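Local coordinates for conserved hypothetical protein TM0937 (Thermotoga maritima, PDB 2ESH), which is of unknown function but is probably a DNA-binding transcriptional regulator of the PadR-like, winged helix-turn-helix type, at residues S16-Y30 with R77-L90. Residues are numbered along the deposited sequence; the frame is centred on the assembly and turned at random.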
loop_
_atom_site.group_PDB
_atom_site.type_symbol
_atom_site.label_atom_id
_atom_site.label_comp_id
_atom_site.label_asym_id
_atom_site.label_seq_id
_atom_site.Cartn_x
_atom_site.Cartn_y
_atom_site.Cartn_z
ATOM N N SER A 16 1.822 1.888 0.773
ATOM C CA SER A 16 2.664 0.858 0.227
ATOM C C SER A 16 1.808 -0.113 -0.483
ATOM O O SER A 16 2.131 -0.518 -1.584
ATOM C CB SER A 16 3.493 0.150 1.320
ATOM O OG SER A 16 4.400 1.167 1.806
ATOM N N THR A 17 0.700 -0.485 0.160
ATOM C CA THR A 17 -0.177 -1.511 -0.378
ATOM C C THR A 17 -0.898 -1.018 -1.616
ATOM O O THR A 17 -1.026 -1.754 -2.587
ATOM C CB THR A 17 -1.242 -1.926 0.651
ATOM O OG1 THR A 17 -0.584 -2.452 1.809
ATOM C CG2 THR A 17 -2.152 -2.957 0.060
ATOM N N ILE A 18 -1.389 0.226 -1.538
ATOM C CA ILE A 18 -2.018 0.875 -2.648
ATOM C C ILE A 18 -1.126 1.021 -3.866
ATOM O O ILE A 18 -1.599 0.713 -5.004
ATOM C CB ILE A 18 -2.633 2.215 -2.333
ATOM C CG1 ILE A 18 -3.865 2.082 -1.389
ATOM C CG2 ILE A 18 -3.217 2.779 -3.589
ATOM C CD1 ILE A 18 -4.389 3.555 -0.896
ATOM N N LEU A 19 0.129 1.415 -3.660
ATOM C CA LEU A 19 1.092 1.521 -4.775
ATOM C C LEU A 19 1.213 0.201 -5.487
ATOM O O LEU A 19 1.138 0.115 -6.701
ATOM C CB LEU A 19 2.500 1.981 -4.301
ATOM C CG LEU A 19 3.574 2.467 -5.317
ATOM C CD1 LEU A 19 2.991 3.506 -6.211
ATOM C CD2 LEU A 19 4.746 3.117 -4.598
ATOM N N LEU A 20 1.407 -0.834 -4.703
ATOM C CA LEU A 20 1.538 -2.159 -5.224
ATOM C C LEU A 20 0.345 -2.578 -5.979
ATOM O O LEU A 20 0.499 -3.160 -7.071
ATOM C CB LEU A 20 1.699 -3.160 -4.096
ATOM C CG LEU A 20 2.388 -4.492 -4.222
ATOM C CD1 LEU A 20 1.681 -5.502 -3.366
ATOM C CD2 LEU A 20 2.586 -5.072 -5.550
ATOM N N LEU A 21 -0.842 -2.372 -5.386
ATOM C CA LEU A 21 -2.047 -2.871 -6.021
ATOM C C LEU A 21 -2.178 -2.141 -7.364
ATOM O O LEU A 21 -2.469 -2.744 -8.410
ATOM C CB LEU A 21 -3.274 -2.624 -5.108
ATOM C CG LEU A 21 -3.582 -3.617 -3.956
ATOM C CD1 LEU A 21 -4.792 -3.097 -3.126
ATOM C CD2 LEU A 21 -3.799 -5.019 -4.459
ATOM N N VAL A 22 -1.911 -0.832 -7.348
ATOM C CA VAL A 22 -1.815 -0.164 -8.636
ATOM C C VAL A 22 -0.746 -0.694 -9.643
ATOM O O VAL A 22 -1.066 -0.789 -10.817
ATOM C CB VAL A 22 -1.703 1.290 -8.524
ATOM C CG1 VAL A 22 -1.520 1.852 -9.918
ATOM C CG2 VAL A 22 -2.956 1.905 -7.769
ATOM N N ALA A 23 0.499 -0.983 -9.188
ATOM C CA ALA A 23 1.517 -1.584 -10.043
ATOM C C ALA A 23 1.010 -2.865 -10.675
ATOM O O ALA A 23 1.310 -3.173 -11.827
ATOM C CB ALA A 23 2.853 -1.887 -9.257
ATOM N N GLU A 24 0.300 -3.655 -9.889
ATOM C CA GLU A 24 -0.190 -4.936 -10.355
ATOM C C GLU A 24 -1.280 -4.780 -11.445
ATOM O O GLU A 24 -1.304 -5.523 -12.426
ATOM C CB GLU A 24 -0.733 -5.679 -9.120
ATOM C CG GLU A 24 0.390 -6.304 -8.255
ATOM C CD GLU A 24 -0.132 -7.180 -7.109
ATOM O OE1 GLU A 24 -1.210 -6.881 -6.573
ATOM O OE2 GLU A 24 0.568 -8.129 -6.680
ATOM N N LYS A 25 -2.187 -3.796 -11.282
ATOM C CA LYS A 25 -3.194 -3.548 -12.304
ATOM C C LYS A 25 -3.671 -2.106 -12.220
ATOM O O LYS A 25 -4.353 -1.759 -11.262
ATOM C CB LYS A 25 -4.387 -4.464 -12.124
ATOM C CG LYS A 25 -5.494 -4.323 -13.199
ATOM C CD LYS A 25 -6.680 -5.298 -12.998
ATOM C CE LYS A 25 -7.672 -4.731 -11.900
ATOM N NZ LYS A 25 -8.769 -5.703 -11.368
ATOM N N PRO A 26 -3.360 -1.278 -13.252
ATOM C CA PRO A 26 -3.822 0.136 -13.235
ATOM C C PRO A 26 -5.365 0.152 -13.058
ATOM O O PRO A 26 -6.026 -0.767 -13.549
ATOM C CB PRO A 26 -3.440 0.610 -14.622
ATOM C CG PRO A 26 -2.229 -0.393 -15.025
ATOM C CD PRO A 26 -2.663 -1.651 -14.509
ATOM N N SER A 27 -5.908 1.119 -12.286
ATOM C CA SER A 27 -7.322 1.102 -11.956
ATOM C C SER A 27 -7.804 2.354 -11.297
ATOM O O SER A 27 -7.036 3.281 -11.051
ATOM C CB SER A 27 -7.677 -0.120 -11.071
ATOM O OG SER A 27 -9.115 -0.336 -11.021
ATOM N N HIS A 28 -9.103 2.394 -11.029
ATOM C CA HIS A 28 -9.705 3.579 -10.372
ATOM C C HIS A 28 -9.913 3.354 -8.856
ATOM O O HIS A 28 -9.898 2.253 -8.421
ATOM C CB HIS A 28 -10.994 3.980 -11.067
ATOM C CG HIS A 28 -12.006 2.881 -11.117
ATOM N ND1 HIS A 28 -12.039 1.950 -12.133
ATOM C CD2 HIS A 28 -13.018 2.554 -10.268
ATOM C CE1 HIS A 28 -13.043 1.108 -11.920
ATOM N NE2 HIS A 28 -13.631 1.441 -10.784
ATOM N N GLY A 29 -10.014 4.432 -8.085
ATOM C CA GLY A 29 -10.482 4.443 -6.737
ATOM C C GLY A 29 -11.451 3.355 -6.311
ATOM O O GLY A 29 -11.126 2.600 -5.401
ATOM N N TYR A 30 -12.608 3.236 -6.979
ATOM C CA TYR A 30 -13.638 2.274 -6.548
ATOM C C TYR A 30 -13.207 0.811 -6.572
ATOM O O TYR A 30 -13.416 0.074 -5.586
ATOM C CB TYR A 30 -14.981 2.477 -7.297
ATOM C CG TYR A 30 -16.065 1.465 -6.925
ATOM C CD1 TYR A 30 -16.848 1.613 -5.730
ATOM C CD2 TYR A 30 -16.302 0.371 -7.750
ATOM C CE1 TYR A 30 -17.887 0.664 -5.387
ATOM C CE2 TYR A 30 -17.315 -0.595 -7.438
ATOM C CZ TYR A 30 -18.098 -0.457 -6.272
ATOM O OH TYR A 30 -19.077 -1.423 -6.038
ATOM N N ARG A 77 -14.079 7.030 -15.397
ATOM C CA ARG A 77 -13.239 6.623 -14.268
ATOM C C ARG A 77 -11.786 7.007 -14.541
ATOM O O ARG A 77 -11.269 6.687 -15.595
ATOM C CB ARG A 77 -13.291 5.096 -14.120
ATOM C CG ARG A 77 -14.651 4.501 -13.895
ATOM C CD ARG A 77 -15.096 4.911 -12.515
ATOM N NE ARG A 77 -16.385 4.305 -12.262
ATOM C CZ ARG A 77 -16.988 4.230 -11.070
ATOM N NH1 ARG A 77 -16.426 4.723 -9.964
ATOM N NH2 ARG A 77 -18.168 3.646 -11.012
ATOM N N LYS A 78 -11.147 7.673 -13.587
ATOM C CA LYS A 78 -9.766 8.111 -13.651
ATOM C C LYS A 78 -8.847 6.948 -13.315
ATOM O O LYS A 78 -8.876 6.447 -12.185
ATOM C CB LYS A 78 -9.585 9.232 -12.661
ATOM C CG LYS A 78 -8.286 9.981 -12.874
ATOM C CD LYS A 78 -8.228 11.263 -12.129
ATOM C CE LYS A 78 -7.156 12.162 -12.663
ATOM N NZ LYS A 78 -7.147 13.532 -11.975
ATOM N N ILE A 79 -8.088 6.441 -14.311
ATOM C CA ILE A 79 -7.150 5.271 -14.151
ATOM C C ILE A 79 -5.742 5.666 -13.663
ATOM O O ILE A 79 -5.029 6.490 -14.258
ATOM C CB ILE A 79 -7.054 4.500 -15.423
ATOM C CG1 ILE A 79 -8.477 4.094 -15.934
ATOM C CG2 ILE A 79 -6.219 3.209 -15.206
ATOM C CD1 ILE A 79 -9.348 3.290 -14.927
ATOM N N TYR A 80 -5.336 5.104 -12.542
ATOM C CA TYR A 80 -3.989 5.320 -11.948
ATOM C C TYR A 80 -3.043 4.270 -12.443
ATOM O O TYR A 80 -3.418 3.115 -12.579
ATOM C CB TYR A 80 -4.031 5.273 -10.416
ATOM C CG TYR A 80 -4.810 6.380 -9.878
ATOM C CD1 TYR A 80 -4.156 7.563 -9.428
ATOM C CD2 TYR A 80 -6.225 6.324 -9.862
ATOM C CE1 TYR A 80 -4.879 8.673 -8.987
ATOM C CE2 TYR A 80 -6.975 7.446 -9.433
ATOM C CZ TYR A 80 -6.273 8.614 -8.978
ATOM O OH TYR A 80 -6.958 9.727 -8.520
ATOM N N ARG A 81 -1.794 4.673 -12.690
ATOM C CA ARG A 81 -0.769 3.783 -13.278
ATOM C C ARG A 81 0.583 4.114 -12.625
ATOM O O ARG A 81 0.910 5.303 -12.391
ATOM C CB ARG A 81 -0.770 3.987 -14.824
ATOM C CG ARG A 81 0.373 3.411 -15.639
ATOM C CD ARG A 81 0.059 3.465 -17.186
ATOM N NE ARG A 81 -1.358 3.143 -17.503
ATOM C CZ ARG A 81 -1.805 1.999 -18.055
ATOM N NH1 ARG A 81 -0.945 0.990 -18.359
ATOM N NH2 ARG A 81 -3.126 1.851 -18.295
ATOM N N ILE A 82 1.359 3.103 -12.285
ATOM C CA ILE A 82 2.701 3.400 -11.655
ATOM C C ILE A 82 3.691 4.053 -12.679
ATOM O O ILE A 82 3.721 3.658 -13.846
ATOM C CB ILE A 82 3.351 2.155 -10.888
ATOM C CG1 ILE A 82 4.412 2.670 -9.872
ATOM C CG2 ILE A 82 3.854 1.094 -11.897
ATOM C CD1 ILE A 82 4.822 1.691 -8.809
ATOM N N THR A 83 4.458 5.061 -12.228
ATOM C CA THR A 83 5.510 5.627 -12.974
ATOM C C THR A 83 6.882 4.962 -12.561
ATOM O O THR A 83 6.941 4.324 -11.540
ATOM C CB THR A 83 5.619 7.091 -12.643
ATOM O OG1 THR A 83 6.136 7.178 -11.316
ATOM C CG2 THR A 83 4.163 7.894 -12.834
ATOM N N PRO A 84 8.011 5.148 -13.385
ATOM C CA PRO A 84 9.348 4.597 -13.025
ATOM C C PRO A 84 9.849 5.161 -11.673
ATOM O O PRO A 84 10.580 4.506 -10.931
ATOM C CB PRO A 84 10.300 5.084 -14.180
ATOM C CG PRO A 84 9.357 5.491 -15.379
ATOM C CD PRO A 84 8.004 5.898 -14.682
ATOM N N GLN A 85 9.487 6.373 -11.356
ATOM C CA GLN A 85 9.745 6.849 -9.975
ATOM C C GLN A 85 9.053 6.051 -8.821
ATOM O O GLN A 85 9.631 5.898 -7.733
ATOM C CB GLN A 85 9.498 8.348 -9.811
ATOM C CG GLN A 85 10.428 9.256 -10.781
ATOM C CD GLN A 85 11.985 9.096 -10.523
ATOM O OE1 GLN A 85 12.504 9.656 -9.547
ATOM N NE2 GLN A 85 12.723 8.339 -11.420
ATOM N N GLY A 86 7.841 5.568 -9.128
ATOM C CA GLY A 86 6.960 4.948 -8.236
ATOM C C GLY A 86 7.508 3.592 -8.028
ATOM O O GLY A 86 7.502 3.083 -6.898
ATOM N N LYS A 87 8.043 3.012 -9.084
ATOM C CA LYS A 87 8.757 1.763 -8.926
ATOM C C LYS A 87 10.029 1.855 -8.059
ATOM O O LYS A 87 10.308 0.939 -7.292
ATOM C CB LYS A 87 9.074 1.095 -10.269
ATOM C CG LYS A 87 7.850 0.588 -10.957
ATOM C CD LYS A 87 8.287 -0.001 -12.288
ATOM C CE LYS A 87 7.442 -1.227 -12.751
ATOM N NZ LYS A 87 8.258 -2.303 -13.570
ATOM N N LEU A 88 10.740 2.951 -8.148
ATOM C CA LEU A 88 11.912 3.225 -7.259
ATOM C C LEU A 88 11.498 3.412 -5.797
ATOM O O LEU A 88 12.152 2.953 -4.877
ATOM C CB LEU A 88 12.743 4.431 -7.782
ATOM C CG LEU A 88 13.535 4.133 -9.102
ATOM C CD1 LEU A 88 14.034 5.402 -9.723
ATOM C CD2 LEU A 88 14.785 3.215 -8.790
ATOM N N TYR A 89 10.356 4.038 -5.584
ATOM C CA TYR A 89 9.801 4.216 -4.226
ATOM C C TYR A 89 9.411 2.865 -3.696
ATOM O O TYR A 89 9.722 2.498 -2.514
ATOM C CB TYR A 89 8.635 5.154 -4.273
ATOM C CG TYR A 89 8.002 5.494 -2.971
ATOM C CD1 TYR A 89 8.564 6.471 -2.124
ATOM C CD2 TYR A 89 6.817 4.921 -2.605
ATOM C CE1 TYR A 89 7.929 6.855 -0.953
ATOM C CE2 TYR A 89 6.164 5.301 -1.416
ATOM C CZ TYR A 89 6.703 6.266 -0.629
ATOM O OH TYR A 89 6.074 6.593 0.498
ATOM N N LEU A 90 8.891 2.052 -4.597
ATOM C CA LEU A 90 8.580 0.669 -4.246
ATOM C C LEU A 90 9.735 -0.228 -3.822
ATOM O O LEU A 90 9.556 -1.107 -2.933
ATOM C CB LEU A 90 7.830 -0.009 -5.403
ATOM C CG LEU A 90 6.691 -1.017 -5.136
ATOM C CD1 LEU A 90 5.678 -0.685 -4.036
ATOM C CD2 LEU A 90 5.957 -1.321 -6.399
HETATM O O HOH W 1 0.516 0.688 -12.689
HETATM O O HOH W 2 -10.326 6.690 -9.856
#
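S27 and Y80 pair through their backbones as a single antiparallel bridge, in the hydrogen-bonded manner. Y80 N reaches S27 O at 2.9 Å in a nearly straight bond, although it approaches from above the carbonyl plane; S27 N returns a more bent bond to a lone pair of Y80 O. Waters extend the join on either side of this bridge, one linking V22 O to I82 N, the other G29 N to K78 O. The link between helices 8-24 and 29-37 thus touches the edge of 77-82 away from strand 65-70, much as a short strand does in many winged-helix domains. Beside the bridge, P26 CG packs over one face of the R81 guanidinium.

Apolar contacts fill the end near helix 84-116. Leucine suits position 19 because its two branches serve two partners: CD1 meets I82 CD1 at 3.7 Å, while L19 CD2 comes 3.4 Å from Y89 CD2, at the tyrosine ring edge. L90 enters as a knob among S16, L19, L20 and A23, whose small methyl lets it approach the helix.

At the other end, with chi1 at 57°, H28 turns one ring face to R77, whose aliphatic CD lies 4.0 Å from the ring centroid in a CH-pi contact. An alanine here would remove that face and is likely to leave the arginine side chain freer to turn.

Two backbone bonds and two waters therefore set the register between loop and strand 77-82, probably part of the wing, while shape-matched apolar side chains seat helix 8-24 against the long C-terminal helix.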